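Local structure of titin (Homo sapiens, 3LCY) at residues A[4-9]-A[32-37]; A[17-22]-A[95-100]; A[70-75]-A[126-131]. The protein forms a giant filament of the muscle sarcomere, assembled largely from immunoglobulin-like and fibronectin-like domains, and carries a serine/threonine kinase domain. All blocks are in the same frame, centred on the assembly; numbering follows the deposited sequence.

In the fold
Three contacts of a tandem pair of immunoglobulin domains illustrate how chemistry follows place. Contact 1, partly buried at the far end of the first domain, ties strand 6-10 to strand 24-34, an antiparallel pair with a bulge and an exposed charge pair. Contact 2, its centre about 34 Å from contact 1's, is a surface contact with a leucine-lined inner side, in which strand 17-20 runs parallel to strand 88-103. Contact 3 is buried and joins both domains through a salt bridge and a glutamine rather than a strand ladder. Contacts 2 and 3 adjoin, centres about 8 Å apart: the end of strand 88-103 pairs with strand 121-130, where Ala99 and Arg130 are bonded backbone to backbone.

Contact 1: A[4-9]-A[32-37]; sequences SGEAPG and VGRPLP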
ATOM      1  N   SER A   4     -40.920  -9.404 -17.794  1.00114.53           N
ATOM      2  CA  SER A   4     -39.730  -9.906 -17.145  1.00109.82           C
ATOM      3  C   SER A   4     -38.390  -9.550 -17.741  1.00106.08           C
ATOM      4  O   SER A   4     -38.222  -9.378 -18.943  1.00106.68           O
ATOM      5  CB  SER A   4     -39.824 -11.425 -17.001  1.00108.21           C
ATOM      6  OG  SER A   4     -40.874 -11.783 -16.132  1.00109.47           O
ATOM      7  N   GLY A   5     -37.439  -9.449 -16.835  1.00100.56           N
ATOM      8  CA  GLY A   5     -36.074  -9.125 -17.143  1.00 93.07           C
ATOM      9  C   GLY A   5     -35.331 -10.002 -16.181  1.00 86.68           C
ATOM     10  O   GLY A   5     -35.914 -10.498 -15.226  1.00 88.64           O
ATOM     11  N   GLU A   6     -34.054 -10.204 -16.429  1.00 78.02           N
ATOM     12  CA  GLU A   6     -33.271 -11.029 -15.554  1.00 73.76           C
ATOM     13  C   GLU A   6     -32.328 -10.088 -14.846  1.00 70.02           C
ATOM     14  O   GLU A   6     -31.660  -9.285 -15.483  1.00 70.72           O
ATOM     15  CB  GLU A   6     -32.523 -12.072 -16.366  1.00 72.78           C
ATOM     16  CG  GLU A   6     -33.394 -12.710 -17.423  1.00 73.58           C
ATOM     17  CD  GLU A   6     -32.757 -13.909 -18.076  1.00 75.30           C
ATOM     18  OE1 GLU A   6     -33.146 -14.241 -19.214  1.00 74.39           O
ATOM     19  OE2 GLU A   6     -31.872 -14.524 -17.457  1.00 77.06           O
ATOM     20  N   ALA A   7     -32.279 -10.184 -13.525  1.00 64.52           N
ATOM     21  CA  ALA A   7     -31.409  -9.332 -12.737  1.00 57.41           C
ATOM     22  C   ALA A   7     -30.016  -9.776 -13.077  1.00 51.78           C
ATOM     23  O   ALA A   7     -29.812 -10.898 -13.502  1.00 51.45           O
ATOM     24  CB  ALA A   7     -31.678  -9.501 -11.269  1.00 58.22           C
ATOM     25  N   PRO A   8     -29.047  -8.899 -12.900  1.00 47.53           N
ATOM     26  CA  PRO A   8     -27.677  -9.272 -13.228  1.00 43.77           C
ATOM     27  C   PRO A   8     -27.218 -10.497 -12.444  1.00 45.26           C
ATOM     28  O   PRO A   8     -27.366 -10.576 -11.236  1.00 48.65           O
ATOM     29  CB  PRO A   8     -26.884  -8.041 -12.803  1.00 42.36           C
ATOM     30  CG  PRO A   8     -27.836  -6.952 -12.843  1.00 45.72           C
ATOM     31  CD  PRO A   8     -29.132  -7.521 -12.412  1.00 47.53           C
ATOM     32  N   GLY A   9     -26.647 -11.444 -13.169  1.00 42.68           N
ATOM     33  CA  GLY A   9     -26.152 -12.677 -12.601  1.00 41.11           C
ATOM     34  C   GLY A   9     -24.672 -12.799 -12.844  1.00 40.09           C
ATOM     35  O   GLY A   9     -24.192 -12.501 -13.923  1.00 39.39           O
ATOM     36  N   VAL A  32     -24.288 -11.063 -16.343  1.00 39.87           N
ATOM     37  CA  VAL A  32     -25.290 -11.046 -17.392  1.00 40.96           C
ATOM     38  C   VAL A  32     -26.687 -10.725 -16.890  1.00 46.47           C
ATOM     39  O   VAL A  32     -27.108 -11.209 -15.849  1.00 51.09           O
ATOM     40  CB  VAL A  32     -25.310 -12.387 -18.135  1.00 39.38           C
ATOM     41  CG1 VAL A  32     -24.035 -12.565 -18.923  1.00 38.18           C
ATOM     42  CG2 VAL A  32     -25.471 -13.520 -17.157  1.00 38.13           C
ATOM     43  N   GLY A  33     -27.398  -9.891 -17.641  1.00 48.03           N
ATOM     44  CA  GLY A  33     -28.746  -9.500 -17.292  1.00 48.65           C
ATOM     45  C   GLY A  33     -29.508  -9.027 -18.493  1.00 48.84           C
ATOM     46  O   GLY A  33     -28.911  -8.709 -19.473  1.00 49.70           O
ATOM     47  N   ARG A  34     -30.826  -9.007 -18.417  1.00 51.15           N
ATOM     48  CA  ARG A  34     -31.673  -8.431 -19.434  1.00 51.19           C
ATOM     49  C   ARG A  34     -32.634  -7.582 -18.706  1.00 48.51           C
ATOM     50  O   ARG A  34     -33.367  -8.062 -17.908  1.00 50.61           O
ATOM     51  CB  ARG A  34     -32.440  -9.499 -20.130  1.00 56.90           C
ATOM     52  CG  ARG A  34     -31.630 -10.369 -20.998  1.00 62.91           C
ATOM     53  CD  ARG A  34     -32.255 -11.717 -21.067  1.00 72.64           C
ATOM     54  NE  ARG A  34     -31.504 -12.640 -21.879  1.00 79.06           N
ATOM     55  CZ  ARG A  34     -31.946 -13.140 -23.021  1.00 83.59           C
ATOM     56  NH1 ARG A  34     -33.142 -12.791 -23.473  1.00 83.86           N
ATOM     57  NH2 ARG A  34     -31.199 -13.985 -23.708  1.00 86.20           N
ATOM     58  N   PRO A  35     -32.627  -6.302 -18.956  1.00 46.95           N
ATOM     59  CA  PRO A  35     -31.777  -5.680 -19.943  1.00 47.47           C
ATOM     60  C   PRO A  35     -30.316  -5.782 -19.543  1.00 47.63           C
ATOM     61  O   PRO A  35     -30.024  -6.178 -18.462  1.00 47.90           O
ATOM     62  CB  PRO A  35     -32.248  -4.241 -19.908  1.00 45.61           C
ATOM     63  CG  PRO A  35     -32.976  -4.101 -18.753  1.00 45.67           C
ATOM     64  CD  PRO A  35     -33.602  -5.353 -18.448  1.00 45.17           C
ATOM     65  N   LEU A  36     -29.407  -5.479 -20.441  1.00 48.57           N
ATOM     66  CA  LEU A  36     -28.024  -5.665 -20.141  1.00 45.91           C
ATOM     67  C   LEU A  36     -27.758  -4.739 -19.010  1.00 43.54           C
ATOM     68  O   LEU A  36     -28.357  -3.709 -18.909  1.00 41.75           O
ATOM     69  CB  LEU A  36     -27.145  -5.320 -21.329  1.00 46.40           C
ATOM     70  CG  LEU A  36     -27.252  -6.049 -22.649  1.00 48.47           C
ATOM     71  CD1 LEU A  36     -26.465  -5.392 -23.719  1.00 47.97           C
ATOM     72  CD2 LEU A  36     -26.783  -7.369 -22.488  1.00 49.57           C
ATOM     73  N   PRO A  37     -26.883  -5.141 -18.128  1.00 43.51           N
ATOM     74  CA  PRO A  37     -26.548  -4.355 -16.963  1.00 44.95           C
ATOM     75  C   PRO A  37     -25.709  -3.113 -17.179  1.00 40.25           C
ATOM     76  O   PRO A  37     -24.828  -3.088 -17.977  1.00 38.02           O
ATOM     77  CB  PRO A  37     -25.774  -5.353 -16.113  1.00 46.72           C
ATOM     78  CG  PRO A  37     -25.543  -6.529 -16.974  1.00 48.23           C
ATOM     79  CD  PRO A  37     -25.943  -6.229 -18.322  1.00 46.59           C
TER
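The carbonyl oxygen of Glu6 takes two donors. Arg34 N meets Glu6 O on a lone pair at 3.1 Å, and ND2 of Asn84 supplies a second bond; the same amide group also bonds Pro35 O, tying strand 6-10 to the turn after strand 24-34. The return bond, from Glu6 N to Arg34 O at 2.7 Å, closes an antiparallel hydrogen-bonded pair. Gly9 and Val32 form the next such pair, with Gly9 N 2.7 Å from Val32 O. Between the two pairs, Ala7 and Pro8 face Gly33 alone, which makes a beta bulge. Pro8 has no N-H to give, and its CA-H turns instead to Val32 O, 3.3 Å from Pro8 CA. Gly33, lacking a side chain, lets its CA come within 4.2 Å of Pro8 CA. In I-set terms this is strand A paired with strand B, before the chain crosses to the other sheet of the sandwich as A'. Outside the ladder, the Glu6 and Arg34 side chains lie side by side and point the same way. Glu6 OE1 rests 3.3 Å from Arg34 CD and 3.5 Å from Arg34 NE, well out of the guanidinium plane, a salt bridge of charges alone. On the inner side, the Pro8 and Pro37 side chains slide past each other in opposite directions, CG of Pro8 4.2 Å from CB of Pro37, both rings leaning on Ala82.

Contact 2: A[17-22]-A[95-100]; sequences VTTKLG and LLLQAT
Val17 and Leu96 begin a ladder of backbone bonds in which strand 17-20 runs parallel to strand 88-103. Leu96 N reaches Val17 O at 2.7 Å, Thr19 N reaches Leu96 O, and Leu21 N reaches Gln98 O at 3.0 Å; the bond from Gln98 N to Thr19 O is weak, bent to 127° at the hydrogen. This is the A'-G pairing of the I-set fold.

Side chains add polar contacts at Thr18. With Thr18 OG1 anti to the backbone N (chi1 -173°), the hydroxyl sits 3.0 Å from Leu96 O and 2.9 Å from Gln98 OE1, both candidates for its single proton, while the Gln98 chain crosses the threonine at about a right angle. Thr19 OG1 bonds Ala24 O instead.

Apolar contacts gather on the Thr19 and Leu95 face and, just past the strand, at Leu21. Leu95 CD1 lies 3.9 Å from Thr19 CG2, and Leu21 CD1 meets Leu97 CD1 at 3.8 Å. Ala25 of strand 24-34 touches Thr19 and Leu95.

This implies that the Thr19 and Leu95 face packs inward through methyl contacts, whereas the Thr18 and Lys20 face, shared by Leu96 and Gln98, turns outward and mixes polar and apolar groups, the backbone supplying most directional bonding.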
ATOM      1  N   VAL A  17      -6.029  -9.833  -8.166  1.00 25.00           N
ATOM      2  CA  VAL A  17      -5.084  -9.611  -9.253  1.00 20.88           C
ATOM      3  C   VAL A  17      -3.802  -8.960  -8.750  1.00 24.77           C
ATOM      4  O   VAL A  17      -3.845  -8.042  -7.933  1.00 27.71           O
ATOM      5  CB  VAL A  17      -5.699  -8.725 -10.353  1.00 18.63           C
ATOM      6  CG1 VAL A  17      -4.632  -8.260 -11.331  1.00 15.31           C
ATOM      7  CG2 VAL A  17      -6.800  -9.475 -11.080  1.00 10.88           C
ATOM      8  N   THR A  18      -2.665  -9.440  -9.241  1.00 25.53           N
ATOM      9  CA  THR A  18      -1.379  -8.858  -8.879  1.00 25.38           C
ATOM     10  C   THR A  18      -0.688  -8.235 -10.087  1.00 27.59           C
ATOM     11  O   THR A  18      -0.648  -8.822 -11.168  1.00 29.52           O
ATOM     12  CB  THR A  18      -0.441  -9.894  -8.230  1.00 27.06           C
ATOM     13  OG1 THR A  18       0.732  -9.237  -7.738  1.00 34.12           O
ATOM     14  CG2 THR A  18      -0.036 -10.959  -9.236  1.00 22.77           C
ATOM     15  N   THR A  19      -0.151  -7.034  -9.897  1.00 27.57           N
ATOM     16  CA  THR A  19       0.556  -6.346 -10.967  1.00 28.47           C
ATOM     17  C   THR A  19       1.721  -5.546 -10.400  1.00 29.10           C
ATOM     18  O   THR A  19       1.710  -5.157  -9.231  1.00 27.68           O
ATOM     19  CB  THR A  19      -0.372  -5.396 -11.741  1.00 27.62           C
ATOM     20  OG1 THR A  19       0.210  -5.081 -13.012  1.00 29.57           O
ATOM     21  CG2 THR A  19      -0.594  -4.113 -10.957  1.00 24.64           C
ATOM     22  N   LYS A  20       2.726  -5.305 -11.233  1.00 30.41           N
ATOM     23  CA  LYS A  20       3.877  -4.513 -10.820  1.00 30.23           C
ATOM     24  C   LYS A  20       3.482  -3.053 -10.647  1.00 29.39           C
ATOM     25  O   LYS A  20       2.829  -2.471 -11.515  1.00 29.83           O
ATOM     26  CB  LYS A  20       5.010  -4.626 -11.840  1.00 29.15           C
ATOM     27  CG  LYS A  20       6.174  -3.685 -11.567  1.00 33.83           C
ATOM     28  CD  LYS A  20       7.170  -3.675 -12.715  1.00 38.70           C
ATOM     29  CE  LYS A  20       8.298  -2.686 -12.457  1.00 41.57           C
ATOM     30  NZ  LYS A  20       9.252  -2.617 -13.599  1.00 46.07           N
ATOM     31  N   LEU A  21       3.874  -2.467  -9.520  1.00 24.59           N
ATOM     32  CA  LEU A  21       3.591  -1.063  -9.258  1.00 27.08           C
ATOM     33  C   LEU A  21       4.112  -0.204 -10.406  1.00 30.56           C
ATOM     34  O   LEU A  21       5.271  -0.318 -10.803  1.00 32.94           O
ATOM     35  CB  LEU A  21       4.219  -0.623  -7.934  1.00 29.90           C
ATOM     36  CG  LEU A  21       4.027   0.844  -7.543  1.00 31.03           C
ATOM     37  CD1 LEU A  21       2.551   1.215  -7.546  1.00 33.40           C
ATOM     38  CD2 LEU A  21       4.647   1.128  -6.186  1.00 31.98           C
ATOM     39  N   GLY A  22       3.246   0.650 -10.939  1.00 31.10           N
ATOM     40  CA  GLY A  22       3.605   1.485 -12.068  1.00 30.50           C
ATOM     41  C   GLY A  22       3.047   0.948 -13.371  1.00 34.57           C
ATOM     42  O   GLY A  22       3.009   1.653 -14.378  1.00 37.79           O
ATOM     43  N   LEU A  95      -6.392  -5.819  -5.366  1.00 28.01           N
ATOM     44  CA  LEU A  95      -5.231  -5.642  -6.224  1.00 21.60           C
ATOM     45  C   LEU A  95      -3.960  -5.719  -5.389  1.00 26.24           C
ATOM     46  O   LEU A  95      -3.772  -4.937  -4.458  1.00 32.91           O
ATOM     47  CB  LEU A  95      -5.301  -4.299  -6.953  1.00 22.66           C
ATOM     48  CG  LEU A  95      -4.070  -3.912  -7.777  1.00 28.31           C
ATOM     49  CD1 LEU A  95      -3.731  -5.002  -8.781  1.00 25.25           C
ATOM     50  CD2 LEU A  95      -4.281  -2.574  -8.474  1.00 28.04           C
ATOM     51  N   LEU A  96      -3.098  -6.675  -5.714  1.00 27.90           N
ATOM     52  CA  LEU A  96      -1.832  -6.828  -5.010  1.00 28.76           C
ATOM     53  C   LEU A  96      -0.693  -6.268  -5.852  1.00 32.00           C
ATOM     54  O   LEU A  96      -0.532  -6.630  -7.017  1.00 35.65           O
ATOM     55  CB  LEU A  96      -1.570  -8.297  -4.666  1.00 23.84           C
ATOM     56  CG  LEU A  96      -2.402  -8.929  -3.545  1.00 25.04           C
ATOM     57  CD1 LEU A  96      -3.886  -8.920  -3.876  1.00 22.73           C
ATOM     58  CD2 LEU A  96      -1.929 -10.345  -3.274  1.00 26.18           C
ATOM     59  N   LEU A  97       0.093  -5.379  -5.258  1.00 27.28           N
ATOM     60  CA  LEU A  97       1.187  -4.740  -5.975  1.00 25.66           C
ATOM     61  C   LEU A  97       2.493  -5.508  -5.822  1.00 23.50           C
ATOM     62  O   LEU A  97       2.664  -6.289  -4.885  1.00 20.99           O
ATOM     63  CB  LEU A  97       1.376  -3.300  -5.498  1.00 28.02           C
ATOM     64  CG  LEU A  97       0.185  -2.362  -5.689  1.00 30.05           C
ATOM     65  CD1 LEU A  97       0.526  -0.970  -5.186  1.00 32.91           C
ATOM     66  CD2 LEU A  97      -0.238  -2.316  -7.148  1.00 28.91           C
ATOM     67  N   GLN A  98       3.409  -5.275  -6.754  1.00 19.82           N
ATOM     68  CA  GLN A  98       4.745  -5.848  -6.688  1.00 24.64           C
ATOM     69  C   GLN A  98       5.786  -4.746  -6.846  1.00 23.42           C
ATOM     70  O   GLN A  98       5.768  -3.999  -7.825  1.00 26.97           O
ATOM     71  CB  GLN A  98       4.931  -6.911  -7.771  1.00 29.86           C
ATOM     72  CG  GLN A  98       4.032  -8.121  -7.617  1.00 33.54           C
ATOM     73  CD  GLN A  98       4.157  -9.087  -8.776  1.00 35.82           C
ATOM     74  OE1 GLN A  98       3.257  -9.886  -9.031  1.00 38.77           O
ATOM     75  NE2 GLN A  98       5.276  -9.016  -9.488  1.00 32.96           N
ATOM     76  N   ALA A  99       6.686  -4.640  -5.876  1.00 23.83           N
ATOM     77  CA  ALA A  99       7.716  -3.611  -5.909  1.00 25.73           C
ATOM     78  C   ALA A  99       8.895  -3.993  -5.026  1.00 25.55           C
ATOM     79  O   ALA A  99       8.720  -4.364  -3.865  1.00 28.16           O
ATOM     80  CB  ALA A  99       7.141  -2.270  -5.480  1.00 26.18           C
ATOM     81  N   THR A 100      10.098  -3.907  -5.584  1.00 27.22           N
ATOM     82  CA  THR A 100      11.305  -4.168  -4.817  1.00 32.57           C
ATOM     83  C   THR A 100      11.445  -3.086  -3.760  1.00 32.21           C
ATOM     84  O   THR A 100      11.214  -1.911  -4.042  1.00 35.00           O
ATOM     85  CB  THR A 100      12.553  -4.158  -5.711  1.00 35.95           C
ATOM     86  OG1 THR A 100      12.797  -2.825  -6.177  1.00 36.54           O
ATOM     87  CG2 THR A 100      12.357  -5.081  -6.903  1.00 41.76           C
TER

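Contact 3: A[70-75]-A[126-131]; sequences EEQEDE and MYIGRP
Arg130 is held by Glu75 through a side-on, two-pronged salt bridge. Arg130 NE lies 2.6 Å from Glu75 OE2 and Arg130 NH2 lies 3.0 Å from Glu75 OE1, both carboxylate oxygens using their syn lone pairs. The two flat groups are nearly coplanar and each N-H faces its own oxygen, the NE bond being almost straight at 177°. The Gln72 amide is stacked over one face of the guanidinium, its plane 22° from that of the arginine. Gln72 OE1 stands 3.0 Å above this plane, toward the rim, and accepts a bond not from the guanidinium but from Gly129 N, at 2.8 Å.

Arg130 bends at chi2 (-49°), which turns CD back, whereas the Gln72 and Glu75 chains are both extended beyond CG. NH1, the nitrogen on the CD side of the Arg130 guanidinium, bonds Gly129 O at 3.0 Å. Arg130 NH2 also bonds Glu156 O, and Leu97 of strand 88-103 packs against both Arg130 and Glu75. In this buried setting the carboxylate would be expected to stabilise the arginine's charge.

Farther out, Gln72 opens the short 3-10 turn 72-74 and Glu75 follows directly after it, with Glu75 N bonded to Gln72 O. Asp74 fastens the turn from behind: its OD1 receives Glu70 N at 3.0 Å and, weakly, Glu71 N, while its OD2 forms a salt bridge with Lys53. Asp74 O is bonded by Tyr78 OH, four residues on, the tyrosine corner that leads into strand F of immunoglobulin domains. Here the E-F loop carrying that corner also meets the end of strand B of the next domain, making the contact part of the interface of an Ig tandem.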
ATOM      1  N   GLU A  70       0.153   3.896  -9.854  1.00 30.42           N
ATOM      2  CA  GLU A  70       1.189   4.848  -9.688  1.00 30.63           C
ATOM      3  C   GLU A  70       1.741   4.837  -8.298  1.00 29.54           C
ATOM      4  O   GLU A  70       2.862   5.126  -8.092  1.00 29.81           O
ATOM      5  CB  GLU A  70       0.676   6.225 -10.021  1.00 37.71           C
ATOM      6  CG  GLU A  70      -0.712   6.481  -9.567  1.00 45.45           C
ATOM      7  CD  GLU A  70      -1.113   7.922  -9.607  1.00 50.63           C
ATOM      8  OE1 GLU A  70      -0.318   8.740 -10.007  1.00 56.91           O
ATOM      9  OE2 GLU A  70      -2.226   8.254  -9.238  1.00 47.59           O
ATOM     10  N   GLU A  71       0.912   4.495  -7.341  1.00 30.04           N
ATOM     11  CA  GLU A  71       1.258   4.563  -5.941  1.00 29.37           C
ATOM     12  C   GLU A  71       0.746   3.397  -5.165  1.00 28.48           C
ATOM     13  O   GLU A  71      -0.111   2.724  -5.573  1.00 27.00           O
ATOM     14  CB  GLU A  71       0.765   5.867  -5.326  1.00 30.20           C
ATOM     15  CG  GLU A  71      -0.713   5.973  -5.247  1.00 35.39           C
ATOM     16  CD  GLU A  71      -1.215   7.205  -4.593  1.00 41.79           C
ATOM     17  OE1 GLU A  71      -0.432   8.022  -4.179  1.00 47.37           O
ATOM     18  OE2 GLU A  71      -2.414   7.374  -4.503  1.00 41.12           O
ATOM     19  N   GLN A  72       1.319   3.176  -4.011  1.00 32.59           N
ATOM     20  CA  GLN A  72       0.983   2.070  -3.158  1.00 30.21           C
ATOM     21  C   GLN A  72      -0.447   2.038  -2.747  1.00 27.25           C
ATOM     22  O   GLN A  72      -0.982   1.030  -2.520  1.00 27.61           O
ATOM     23  CB  GLN A  72       1.889   2.037  -1.945  1.00 27.59           C
ATOM     24  CG  GLN A  72       3.055   1.195  -2.156  1.00 30.04           C
ATOM     25  CD  GLN A  72       4.062   1.269  -1.078  1.00 34.03           C
ATOM     26  OE1 GLN A  72       4.882   0.414  -0.951  1.00 36.49           O
ATOM     27  NE2 GLN A  72       4.007   2.278  -0.306  1.00 33.57           N
ATOM     28  N   GLU A  73      -1.048   3.186  -2.676  1.00 26.76           N
ATOM     29  CA  GLU A  73      -2.411   3.330  -2.255  1.00 32.00           C
ATOM     30  C   GLU A  73      -3.458   2.758  -3.214  1.00 36.32           C
ATOM     31  O   GLU A  73      -4.595   2.673  -2.890  1.00 35.18           O
ATOM     32  CB  GLU A  73      -2.661   4.783  -1.956  1.00 36.11           C
ATOM     33  CG  GLU A  73      -2.111   5.216  -0.669  1.00 41.29           C
ATOM     34  CD  GLU A  73      -0.838   5.978  -0.764  1.00 48.23           C
ATOM     35  OE1 GLU A  73      -0.644   6.933  -0.021  1.00 48.93           O
ATOM     36  OE2 GLU A  73      -0.002   5.604  -1.545  1.00 51.80           O
ATOM     37  N   ASP A  74      -3.039   2.438  -4.423  1.00 36.36           N
ATOM     38  CA  ASP A  74      -3.855   1.861  -5.464  1.00 30.39           C
ATOM     39  C   ASP A  74      -4.158   0.433  -5.176  1.00 25.55           C
ATOM     40  O   ASP A  74      -4.986  -0.121  -5.792  1.00 23.23           O
ATOM     41  CB  ASP A  74      -3.189   1.944  -6.833  1.00 26.32           C
ATOM     42  CG  ASP A  74      -3.076   3.288  -7.322  1.00 24.62           C
ATOM     43  OD1 ASP A  74      -2.194   3.560  -8.060  1.00 27.17           O
ATOM     44  OD2 ASP A  74      -3.856   4.092  -6.968  1.00 26.93           O
ATOM     45  N   GLU A  75      -3.449  -0.156  -4.248  1.00 22.60           N
ATOM     46  CA  GLU A  75      -3.670  -1.503  -3.884  1.00 25.59           C
ATOM     47  C   GLU A  75      -4.977  -1.628  -3.131  1.00 24.65           C
ATOM     48  O   GLU A  75      -5.530  -0.667  -2.730  1.00 23.70           O
ATOM     49  CB  GLU A  75      -2.519  -2.005  -3.045  1.00 28.52           C
ATOM     50  CG  GLU A  75      -2.649  -1.716  -1.574  1.00 31.89           C
ATOM     51  CD  GLU A  75      -1.368  -1.611  -0.871  1.00 35.90           C
ATOM     52  OE1 GLU A  75      -1.275  -0.868   0.071  1.00 37.02           O
ATOM     53  OE2 GLU A  75      -0.455  -2.265  -1.258  1.00 38.62           O
ATOM     54  N   MET A 126       9.731   6.628   5.454  1.00 27.05           N
ATOM     55  CA  MET A 126       8.769   6.233   4.439  1.00 26.00           C
ATOM     56  C   MET A 126       9.451   5.326   3.410  1.00 26.96           C
ATOM     57  O   MET A 126      10.578   5.547   3.011  1.00 30.20           O
ATOM     58  CB  MET A 126       8.154   7.451   3.769  1.00 25.17           C
ATOM     59  CG  MET A 126       7.426   8.387   4.700  1.00 24.46           C
ATOM     60  SD  MET A 126       5.873   7.777   5.349  1.00 42.78           S
ATOM     61  CE  MET A 126       4.826   7.826   3.922  1.00 23.31           C
ATOM     62  N   TYR A 127       8.763   4.288   2.988  1.00 24.49           N
ATOM     63  CA  TYR A 127       9.335   3.362   2.036  1.00 24.52           C
ATOM     64  C   TYR A 127       8.335   2.875   1.016  1.00 24.46           C
ATOM     65  O   TYR A 127       7.138   2.983   1.196  1.00 19.38           O
ATOM     66  CB  TYR A 127       9.906   2.150   2.757  1.00 23.63           C
ATOM     67  CG  TYR A 127       8.850   1.194   3.213  1.00 26.07           C
ATOM     68  CD1 TYR A 127       8.407   0.183   2.392  1.00 25.14           C
ATOM     69  CD2 TYR A 127       8.271   1.318   4.456  1.00 22.98           C
ATOM     70  CE1 TYR A 127       7.438  -0.664   2.795  1.00 20.96           C
ATOM     71  CE2 TYR A 127       7.303   0.458   4.863  1.00 20.34           C
ATOM     72  CZ  TYR A 127       6.897  -0.527   4.028  1.00 20.49           C
ATOM     73  OH  TYR A 127       5.942  -1.396   4.419  1.00 24.09           O
ATOM     74  N   ILE A 128       8.855   2.342  -0.072  1.00 26.66           N
ATOM     75  CA  ILE A 128       8.020   1.728  -1.067  1.00 24.09           C
ATOM     76  C   ILE A 128       8.451   0.275  -1.169  1.00 22.04           C
ATOM     77  O   ILE A 128       9.592  -0.013  -1.433  1.00 24.13           O
ATOM     78  CB  ILE A 128       8.155   2.412  -2.435  1.00 23.68           C
ATOM     79  CG1 ILE A 128       7.459   3.762  -2.422  1.00 23.44           C
ATOM     80  CG2 ILE A 128       7.558   1.563  -3.507  1.00 21.23           C
ATOM     81  CD1 ILE A 128       7.675   4.557  -3.651  1.00 20.57           C
ATOM     82  N   GLY A 129       7.528  -0.642  -0.953  1.00 19.77           N
ATOM     83  CA  GLY A 129       7.805  -2.043  -1.123  1.00 19.82           C
ATOM     84  C   GLY A 129       6.606  -2.953  -1.062  1.00 22.58           C
ATOM     85  O   GLY A 129       5.930  -2.969  -0.105  1.00 23.09           O
ATOM     86  N   ARG A 130       6.353  -3.732  -2.103  1.00 23.95           N
ATOM     87  CA  ARG A 130       5.230  -4.667  -2.081  1.00 22.00           C
ATOM     88  C   ARG A 130       5.720  -6.035  -2.535  1.00 23.41           C
ATOM     89  O   ARG A 130       6.405  -6.125  -3.536  1.00 27.17           O
ATOM     90  CB  ARG A 130       4.074  -4.175  -2.947  1.00 22.41           C
ATOM     91  CG  ARG A 130       3.283  -3.043  -2.325  1.00 23.84           C
ATOM     92  CD  ARG A 130       2.891  -3.351  -0.891  1.00 22.57           C
ATOM     93  NE  ARG A 130       2.022  -2.324  -0.327  1.00 22.06           N
ATOM     94  CZ  ARG A 130       2.395  -1.437   0.584  1.00 19.02           C
ATOM     95  NH1 ARG A 130       3.627  -1.445   1.053  1.00 18.14           N
ATOM     96  NH2 ARG A 130       1.530  -0.543   1.026  1.00 19.72           N
ATOM     97  N   PRO A 131       5.402  -7.103  -1.816  1.00 26.13           N
ATOM     98  CA  PRO A 131       4.587  -7.107  -0.600  1.00 28.57           C
ATOM     99  C   PRO A 131       5.314  -6.455   0.560  1.00 28.16           C
ATOM    100  O   PRO A 131       6.520  -6.267   0.487  1.00 30.34           O
ATOM    101  CB  PRO A 131       4.420  -8.597  -0.312  1.00 31.47           C
ATOM    102  CG  PRO A 131       5.570  -9.235  -0.980  1.00 29.53           C
ATOM    103  CD  PRO A 131       5.759  -8.465  -2.231  1.00 26.71           C
TER